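Local atomic coordinates of cycloalternan-forming enzyme (Listeria monocytogenes serovar 1/2a, PDB entry 5F7U), a protein that belongs to glycosyl hydrolase family 31 and sets a TIM barrel among beta-rich domains, carrying bound glycans and magnesium ions. Residues V121-S126 with Q199-R204; I134-T139 with L149-E154. The protein carries 1 engineered substitution. All coordinates share one frame; numbering follows the deposited sequence. Where two conformers were deposited one is given.

Contact 1: residues V121-S126 with Q199-R204; sequences VQDVTS and QKSPYR
The tight turn of the beta hairpin formed by strands 194-200 and 203-209, in the galactose mutarotase-like beta domain of this family 31 protein, meets strand 106-129 across two backbone hydrogen bonds. Tyr203 N donates to Gln122 O (2.9 Å, 163° at the hydrogen), and Val124 N donates to Lys200 O on a lone pair in the carbonyl plane. The two bonds straddle the Ser201-Pro202 corner, whose peptide is cis, so both ends of the turn are pinned to the same strand. Tyr203 carries the apolar part. Its CB sits 3.5 Å from Gln122 O and also touches Val121 CG1; CG, anti to the backbone N (chi1 159°), brings the ring alongside two valines, whose methyls lie on the same side of its plane. Val121 CG1 meets CD2 and Val124 CG2 meets CD1 at 3.8 Å, both methyls approaching obliquely. The hydroxyl at the tip runs on past the segment to hydrogen-bond Glu218. Lys200 lays its chain across Val124, CG against Val124 CB at 3.8 Å; extended beyond CG, it carries NZ to a salt bridge with Asp182 and to a water that makes a weak hydrogen bond to Thr125 O. Asp123, Ser201 and Gln122 form the polar part. Asp123, with CG anti to its carbonyl carbon, brings its carboxylate over the turn, where Ser201 OG lies equally far from OD1 and OD2, a weak contact. Gln122 bends at chi2 (54°) so that its amide nitrogen meets Asp123 OD1 from above the carboxylate plane and also passes over Pro202 CB. Another water lies 2.8 Å from Tyr203 O and 3.1 Å from Val121 O, within reach of both carbonyl oxygens.

Contact 2: residues I134-T139 with L149-E154; sequences ITLNMT and LYLSFE
A beta hairpin, strands 134-140 and 148-153, runs antiparallel here in the same beta domain, the axes of these strand segments approaching to 4.7 Å at 160°. Two hydrogen-bonded pairs, Ile134 with Leu151 and Leu136 with Leu149, flank the non-hydrogen-bonded pair Thr135-Tyr150; the four N-H...O bonds are nearly straight, the shortest from Leu136 N to Leu149 O at 2.7 Å. Ile134, Leu136, Leu149 and Leu151 make one face of the hairpin apolar. Leu136 CD1 forms the bump between two leucines of the neighbouring strand, 4.1 Å from Leu149 CD2 and 4.2 Å from Leu151 CD1. Leu149 turns its CG anti to the backbone N, and the methyl of Met138, on an extended chain, crosses obliquely into the angle between Leu149 CB and CD2, 3.6 Å from each. Met161 and Leu163 of strand 158-164 and Tyr203 continue this packing around Leu149. On the other face Tyr150 and Thr135 lie side by side, pointing the same way; the ring's hydroxyl reaches on to Glu169 O. Thr135 OG1 comes up obliquely to the Tyr150 ring, 3.2 Å from CE1.

How the contacts relate
Strand 134-140 pairs with strand 106-129, so contact 2 extends the sheet to which contact 1 attaches the 194-209 hairpin; their centres lie 12 Å apart. Thr125 N meets Asn137 O and Gln122 N meets Thr139 O, each at 2.8 Å, both probable hydrogen bonds. Thr125 and Ser126 both face Asn137, a classic beta bulge, and Ser126 OG also bonds Asn137 ND2. Met138 sits at the junction, touching Val121 and Tyr203 of contact 1, while Tyr203 OH lies 3.5 Å from Leu149 CD2. No residue of either contact lines a glycan pocket or binds a magnesium ion seen in this structure.

Contact 1: residues V121-S126 with Q199-R204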
loop_
_atom_site.group_PDB
_atom_site.type_symbol
_atom_site.label_atom_id
_atom_site.label_comp_id
_atom_site.label_asym_id
_atom_site.label_seq_id
_atom_site.Cartn_x
_atom_site.Cartn_y
_atom_site.Cartn_z
ATOM N N VAL A 121 -24.887 9.496 -24.654
ATOM C CA VAL A 121 -25.111 10.936 -24.761
ATOM C C VAL A 121 -24.768 11.339 -26.196
ATOM O O VAL A 121 -23.714 10.949 -26.719
ATOM C CB VAL A 121 -24.243 11.724 -23.743
ATOM C CG1 VAL A 121 -24.319 13.216 -24.008
ATOM C CG2 VAL A 121 -24.689 11.426 -22.316
ATOM N N GLN A 122 -25.666 12.103 -26.821
ATOM C CA GLN A 122 -25.399 12.700 -28.126
ATOM C C GLN A 122 -24.874 14.128 -27.942
ATOM O O GLN A 122 -23.657 14.324 -27.897
ATOM C CB GLN A 122 -26.634 12.627 -29.042
ATOM C CG GLN A 122 -26.500 13.339 -30.400
ATOM C CD GLN A 122 -25.291 12.894 -31.206
ATOM O OE1 GLN A 122 -25.015 11.695 -31.325
ATOM N NE2 GLN A 122 -24.566 13.864 -31.789
ATOM N N ASP A 123 -25.784 15.101 -27.807
ATOM C CA ASP A 123 -25.437 16.518 -27.685
ATOM C C ASP A 123 -25.853 17.134 -26.357
ATOM O O ASP A 123 -26.801 16.673 -25.722
ATOM C CB ASP A 123 -26.129 17.328 -28.798
ATOM C CG ASP A 123 -25.691 16.919 -30.192
ATOM O OD1 ASP A 123 -24.617 16.329 -30.358
ATOM O OD2 ASP A 123 -26.439 17.198 -31.149
ATOM N N VAL A 124 -25.159 18.205 -25.972
ATOM C CA VAL A 124 -25.648 19.128 -24.930
ATOM C C VAL A 124 -26.627 20.086 -25.605
ATOM O O VAL A 124 -26.245 20.798 -26.538
ATOM C CB VAL A 124 -24.493 19.927 -24.281
ATOM C CG1 VAL A 124 -25.019 20.919 -23.241
ATOM C CG2 VAL A 124 -23.476 18.975 -23.651
ATOM N N THR A 125 -27.881 20.091 -25.154
ATOM C CA THR A 125 -28.888 20.978 -25.719
ATOM C C THR A 125 -29.039 22.273 -24.929
ATOM O O THR A 125 -29.420 23.298 -25.493
ATOM C CB THR A 125 -30.263 20.291 -25.874
ATOM O OG1 THR A 125 -30.725 19.852 -24.598
ATOM C CG2 THR A 125 -30.155 19.099 -26.780
ATOM N N SER A 126 -28.746 22.223 -23.633
ATOM C CA SER A 126 -28.736 23.427 -22.806
ATOM C C SER A 126 -27.927 23.220 -21.537
ATOM O O SER A 126 -27.726 22.084 -21.073
ATOM C CB SER A 126 -30.160 23.912 -22.479
ATOM O OG SER A 126 -30.822 23.054 -21.560
ATOM N N GLN A 199 -17.305 20.462 -25.398
ATOM C CA GLN A 199 -17.953 20.660 -26.708
ATOM C C GLN A 199 -19.393 20.169 -26.602
ATOM O O GLN A 199 -19.662 19.208 -25.876
ATOM C CB GLN A 199 -17.196 19.948 -27.838
ATOM C CG GLN A 199 -15.820 20.541 -28.178
ATOM C CD GLN A 199 -15.819 22.006 -28.666
ATOM O OE1 GLN A 199 -16.778 22.496 -29.288
ATOM N NE2 GLN A 199 -14.721 22.710 -28.387
ATOM N N LYS A 200 -20.318 20.853 -27.278
ATOM C CA LYS A 200 -21.731 20.521 -27.149
ATOM C C LYS A 200 -22.268 19.555 -28.197
ATOM O O LYS A 200 -23.210 18.834 -27.925
ATOM C CB LYS A 200 -22.587 21.785 -27.154
ATOM C CG LYS A 200 -22.401 22.647 -25.919
ATOM C CD LYS A 200 -23.408 23.776 -25.962
ATOM C CE LYS A 200 -23.320 24.636 -24.724
ATOM N NZ LYS A 200 -24.335 25.728 -24.823
ATOM N N SER A 201 -21.689 19.552 -29.394
ATOM C CA SER A 201 -22.238 18.766 -30.489
ATOM C C SER A 201 -21.128 18.170 -31.362
ATOM O O SER A 201 -20.617 18.858 -32.241
ATOM C CB SER A 201 -23.210 19.622 -31.315
ATOM O OG SER A 201 -23.793 18.852 -32.358
ATOM N N PRO A 202 -20.749 16.907 -31.140
ATOM C CA PRO A 202 -21.274 16.061 -30.058
ATOM C C PRO A 202 -20.653 16.406 -28.702
ATOM O O PRO A 202 -19.575 17.040 -28.647
ATOM C CB PRO A 202 -20.865 14.650 -30.494
ATOM C CG PRO A 202 -19.649 14.859 -31.319
ATOM C CD PRO A 202 -19.881 16.144 -32.059
ATOM N N TYR A 203 -21.349 16.032 -27.625
ATOM C CA TYR A 203 -20.849 16.219 -26.270
ATOM C C TYR A 203 -19.467 15.573 -26.137
ATOM O O TYR A 203 -19.295 14.428 -26.511
ATOM C CB TYR A 203 -21.812 15.632 -25.225
ATOM C CG TYR A 203 -21.114 15.346 -23.917
ATOM C CD1 TYR A 203 -20.785 16.392 -23.040
ATOM C CD2 TYR A 203 -20.717 14.038 -23.586
ATOM C CE1 TYR A 203 -20.098 16.131 -21.852
ATOM C CE2 TYR A 203 -20.030 13.770 -22.391
ATOM C CZ TYR A 203 -19.719 14.825 -21.540
ATOM O OH TYR A 203 -19.026 14.590 -20.375
ATOM N N ARG A 204 -18.496 16.329 -25.629
ATOM C CA ARG A 204 -17.171 15.785 -25.309
ATOM C C ARG A 204 -16.492 16.687 -24.303
ATOM O O ARG A 204 -16.362 17.907 -24.534
ATOM C CB ARG A 204 -16.304 15.656 -26.577
ATOM C CG ARG A 204 -14.981 14.966 -26.312
ATOM C CD ARG A 204 -14.171 14.786 -27.590
ATOM N NE ARG A 204 -12.849 14.313 -27.180
ATOM C CZ ARG A 204 -11.781 15.091 -27.035
ATOM N NH1 ARG A 204 -11.839 16.390 -27.348
ATOM N NH2 ARG A 204 -10.640 14.548 -26.620
HETATM O O HOH W 1 -21.177 12.571 -27.313
HETATM O O HOH W 2 -26.740 24.584 -25.568
#

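Contact 2: residues I134-T139 with L149-E154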
loop_
_atom_site.group_PDB
_atom_site.type_symbol
_atom_site.label_atom_id
_atom_site.label_comp_id
_atom_site.label_asym_id
_atom_site.label_seq_id
_atom_site.Cartn_x
_atom_site.Cartn_y
_atom_site.Cartn_z
ATOM N N ILE A 134 -23.871 22.572 -11.950
ATOM C CA ILE A 134 -24.263 22.872 -13.329
ATOM C C ILE A 134 -24.958 21.643 -13.910
ATOM O O ILE A 134 -24.466 20.525 -13.744
ATOM C CB ILE A 134 -23.029 23.227 -14.191
ATOM C CG1 ILE A 134 -22.315 24.461 -13.624
ATOM C CG2 ILE A 134 -23.432 23.473 -15.650
ATOM C CD1 ILE A 134 -20.937 24.652 -14.220
ATOM N N THR A 135 -26.086 21.841 -14.590
ATOM C CA THR A 135 -26.769 20.749 -15.286
ATOM C C THR A 135 -26.507 20.869 -16.769
ATOM O O THR A 135 -26.730 21.935 -17.360
ATOM C CB THR A 135 -28.295 20.839 -15.074
ATOM O OG1 THR A 135 -28.568 20.811 -13.670
ATOM C CG2 THR A 135 -29.057 19.701 -15.805
ATOM N N LEU A 136 -26.079 19.771 -17.386
ATOM C CA LEU A 136 -26.032 19.713 -18.846
ATOM C C LEU A 136 -27.208 18.865 -19.303
ATOM O O LEU A 136 -27.256 17.675 -19.016
ATOM C CB LEU A 136 -24.702 19.104 -19.318
ATOM C CG LEU A 136 -23.393 19.711 -18.781
ATOM C CD1 LEU A 136 -22.184 18.979 -19.366
ATOM C CD2 LEU A 136 -23.283 21.194 -19.090
ATOM N N ASN A 137 -28.177 19.494 -19.964
ATOM C CA ASN A 137 -29.312 18.774 -20.534
ATOM C C ASN A 137 -28.877 18.181 -21.854
ATOM O O ASN A 137 -28.323 18.893 -22.702
ATOM C CB ASN A 137 -30.500 19.717 -20.693
ATOM C CG ASN A 137 -31.088 20.124 -19.357
ATOM O OD1 ASN A 137 -31.555 19.280 -18.595
ATOM N ND2 ASN A 137 -31.080 21.409 -19.075
ATOM N N MET A 138 -29.132 16.887 -22.037
ATOM C CA MET A 138 -28.573 16.162 -23.166
ATOM C C MET A 138 -29.604 15.423 -24.000
ATOM O O MET A 138 -30.687 15.086 -23.511
ATOM C CB MET A 138 -27.520 15.176 -22.664
ATOM C CG MET A 138 -26.299 15.864 -22.100
ATOM S SD MET A 138 -25.337 14.786 -21.038
ATOM C CE MET A 138 -23.761 15.624 -21.160
ATOM N N THR A 139 -29.257 15.192 -25.264
ATOM C CA THR A 139 -30.000 14.239 -26.107
ATOM C C THR A 139 -29.274 12.901 -26.037
ATOM O O THR A 139 -28.125 12.833 -25.589
ATOM C CB THR A 139 -30.130 14.681 -27.565
ATOM O OG1 THR A 139 -28.848 15.092 -28.053
ATOM C CG2 THR A 139 -31.124 15.820 -27.670
ATOM N N LEU A 149 -26.522 15.469 -17.203
ATOM C CA LEU A 149 -25.224 15.297 -16.562
ATOM C C LEU A 149 -24.984 16.483 -15.630
ATOM O O LEU A 149 -24.993 17.629 -16.074
ATOM C CB LEU A 149 -24.113 15.217 -17.595
ATOM C CG LEU A 149 -22.688 15.062 -17.040
ATOM C CD1 LEU A 149 -22.512 13.765 -16.238
ATOM C CD2 LEU A 149 -21.703 15.086 -18.199
ATOM N N TYR A 150 -24.730 16.187 -14.363
ATOM C CA TYR A 150 -24.511 17.224 -13.361
ATOM C C TYR A 150 -23.046 17.341 -13.029
ATOM O O TYR A 150 -22.390 16.336 -12.768
ATOM C CB TYR A 150 -25.243 16.865 -12.078
ATOM C CG TYR A 150 -26.717 16.796 -12.254
ATOM C CD1 TYR A 150 -27.499 17.949 -12.154
ATOM C CD2 TYR A 150 -27.344 15.576 -12.489
ATOM C CE1 TYR A 150 -28.876 17.877 -12.307
ATOM C CE2 TYR A 150 -28.722 15.501 -12.641
ATOM C CZ TYR A 150 -29.469 16.649 -12.560
ATOM O OH TYR A 150 -30.830 16.578 -12.687
ATOM N N LEU A 151 -22.560 18.579 -12.996
ATOM C CA LEU A 151 -21.170 18.857 -12.646
ATOM C C LEU A 151 -21.165 19.644 -11.352
ATOM O O LEU A 151 -21.928 20.592 -11.201
ATOM C CB LEU A 151 -20.480 19.688 -13.734
ATOM C CG LEU A 151 -20.619 19.284 -15.202
ATOM C CD1 LEU A 151 -19.868 20.255 -16.098
ATOM C CD2 LEU A 151 -20.112 17.870 -15.435
ATOM N N SER A 152 -20.288 19.244 -10.435
ATOM C CA SER A 152 -20.075 19.984 -9.207
ATOM C C SER A 152 -18.611 19.875 -8.811
ATOM O O SER A 152 -17.878 19.013 -9.318
ATOM C CB SER A 152 -20.989 19.474 -8.077
ATOM O OG SER A 152 -20.766 18.095 -7.809
ATOM N N PHE A 153 -18.194 20.744 -7.896
ATOM C CA PHE A 153 -16.813 20.745 -7.429
ATOM C C PHE A 153 -16.730 20.294 -5.993
ATOM O O PHE A 153 -17.140 21.000 -5.096
ATOM C CB PHE A 153 -16.195 22.141 -7.637
ATOM C CG PHE A 153 -15.984 22.476 -9.085
ATOM C CD1 PHE A 153 -14.873 21.975 -9.773
ATOM C CD2 PHE A 153 -16.937 23.229 -9.794
ATOM C CE1 PHE A 153 -14.688 22.252 -11.134
ATOM C CE2 PHE A 153 -16.755 23.503 -11.149
ATOM C CZ PHE A 153 -15.630 23.014 -11.821
ATOM N N GLU A 154 -16.202 19.095 -5.780
ATOM C CA GLU A 154 -15.895 18.638 -4.422
ATOM C C GLU A 154 -14.866 19.587 -3.785
ATOM O O GLU A 154 -14.937 19.891 -2.599
ATOM C CB GLU A 154 -15.413 17.177 -4.458
ATOM C CG GLU A 154 -15.214 16.523 -3.089
ATOM C CD GLU A 154 -13.887 16.857 -2.434
ATOM O OE1 GLU A 154 -12.924 17.206 -3.152
ATOM O OE2 GLU A 154 -13.786 16.791 -1.194
#